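Local coordinates for yuaD protein (Bacillus subtilis, PDB 1ORU), which is of unknown function but carries a MOSC domain and may bind molybdenum and pyridoxal phosphate, perhaps in metal-sulfur cluster biosynthesis, at the interface of chains A and B. Residues are numbered along the deposited sequence; one frame, centred on the assembly and turned at random. Chains: chain A/B, yuaD protein.

The interface of chains A and B. Residues chain A 112, 114, 124, 126, 166; chain B 64, 66, 126.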
# COMPACT_ATOMS: atom_id res chain seq x y z
N GLY A 112 4.36 -2.65 2.83
CA GLY A 112 4.03 -2.87 4.23
C GLY A 112 5.22 -2.58 5.13
O GLY A 112 5.06 -2.43 6.35
N ARG A 114 8.25 -0.32 6.72
CA ARG A 114 8.28 1.06 7.17
C ARG A 114 9.70 1.58 7.24
O ARG A 114 10.63 0.82 7.54
CB ARG A 114 7.67 1.19 8.57
CG ARG A 114 6.19 1.48 8.61
CD ARG A 114 5.35 0.29 8.21
NE ARG A 114 3.96 0.55 8.58
CZ ARG A 114 3.04 -0.39 8.74
NH1 ARG A 114 3.35 -1.67 8.56
NH2 ARG A 114 1.81 -0.04 9.12
N LEU A 124 5.52 4.56 4.55
CA LEU A 124 4.93 3.24 4.35
C LEU A 124 5.31 2.82 2.93
O LEU A 124 5.00 3.52 1.97
CB LEU A 124 3.40 3.32 4.47
CG LEU A 124 2.62 2.08 4.03
CD1 LEU A 124 2.90 0.91 4.98
CD2 LEU A 124 1.12 2.40 4.02
N GLU A 126 5.12 1.38 -0.61
CA GLU A 126 4.09 1.03 -1.57
C GLU A 126 4.65 0.30 -2.79
O GLU A 126 4.08 0.34 -3.89
CB GLU A 126 3.29 2.26 -2.00
CG GLU A 126 2.30 2.76 -0.94
CD GLU A 126 1.16 1.79 -0.68
OE1 GLU A 126 0.64 1.21 -1.65
OE2 GLU A 126 0.77 1.62 0.50
N ILE A 166 4.02 6.15 0.91
CA ILE A 166 2.97 7.06 1.38
C ILE A 166 3.52 7.55 2.72
O ILE A 166 4.27 6.82 3.37
CB ILE A 166 1.65 6.29 1.64
CG1 ILE A 166 0.90 6.08 0.32
CG2 ILE A 166 0.80 7.03 2.67
CD1 ILE A 166 -0.30 5.14 0.47
N PHE B 64 -1.24 7.16 9.28
CA PHE B 64 -2.08 7.03 8.10
C PHE B 64 -2.92 5.75 8.24
O PHE B 64 -2.45 4.75 8.79
CB PHE B 64 -1.23 6.94 6.84
CG PHE B 64 -2.01 6.60 5.60
CD1 PHE B 64 -2.85 7.53 5.00
CD2 PHE B 64 -1.95 5.32 5.05
CE1 PHE B 64 -3.62 7.19 3.87
CE2 PHE B 64 -2.70 4.97 3.93
CZ PHE B 64 -3.54 5.91 3.35
N ARG B 66 -4.17 2.74 6.53
CA ARG B 66 -4.09 1.89 5.34
C ARG B 66 -5.10 0.76 5.43
O ARG B 66 -5.25 -0.01 4.49
CB ARG B 66 -2.67 1.31 5.17
CG ARG B 66 -2.30 0.20 6.14
CD ARG B 66 -0.82 -0.21 6.04
NE ARG B 66 -0.47 -0.93 4.81
CZ ARG B 66 0.11 -2.13 4.78
NH1 ARG B 66 0.39 -2.76 5.92
NH2 ARG B 66 0.45 -2.68 3.63
N GLU B 126 -3.97 -3.53 0.22
CA GLU B 126 -2.89 -3.25 1.16
C GLU B 126 -2.47 -4.53 1.88
O GLU B 126 -1.97 -4.49 3.01
CB GLU B 126 -3.30 -2.18 2.17
CG GLU B 126 -3.31 -0.76 1.62
CD GLU B 126 -1.93 -0.25 1.25
OE1 GLU B 126 -0.96 -0.52 2.00
OE2 GLU B 126 -1.80 0.44 0.21
O HOH W 1 1.74 -0.70 1.49
O HOH W 2 -0.49 -1.39 -1.86
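A:Leu124 and B:Arg66 form the closely packed part of this contact, the two side chains meeting at about a right angle. CD2 of A:Leu124 lies 3.8 Å from CD of B:Arg66, and CD1 sits over one face of the guanidinium, toward its rim. Beyond the leucine the guanidinium tip reaches A:Gly112, whose CA is 3.6 Å from NH2 of B:Arg66. A bend at chi3 (-71°) turns the guanidinium back toward its own chain, where NE and NH2 grip B:Glu126 side-on. Both nitrogens bind one oxygen, OE1 of the carboxylate; it lies in the guanidinium plane and is met on its anti side, with NE of B:Arg66 2.9 Å from OE1 of B:Glu126. An alanine in place of B:Arg66 would probably open a gap beside the A:Leu124 methyls and leave the B:Glu126 carboxylate without its positive mate.

Against this packing stands a polar, watered side, where the carboxylates of A:Glu126 and B:Glu126 meet tip to tip, their planes 47° apart. OE2 of A:Glu126 comes within 2.8 Å of OE2 of B:Glu126, which could mean a shared proton, although protons are not seen. Two waters bridge the acids: water 1 lies 2.7 Å from OE2 of A:Glu126 and also binds OE1 of B:Glu126, while water 2 joins OE1 of A:Glu126 to OE2 of B:Glu126.

Elsewhere the touch is slight: one methyl, CG2 of A:Ile166, rests over the rim of the B:Phe64 ring, 4.0 Å from CD2. On another flank the guanidiniums of A:Arg114 and B:Arg66 are turned 76° apart, with NH1 to NH1 at 4.1 Å, like charges that would probably repel.

Strand 122-128 supplies A:Leu124, A:Glu126 and B:Glu126 to a two-fold symmetric interface, though this pairing may not be the biological one; strands 114-116 and 163-167 contribute A:Arg114 and A:Ile166, facing strand 62-64 and the loop after it in chain B.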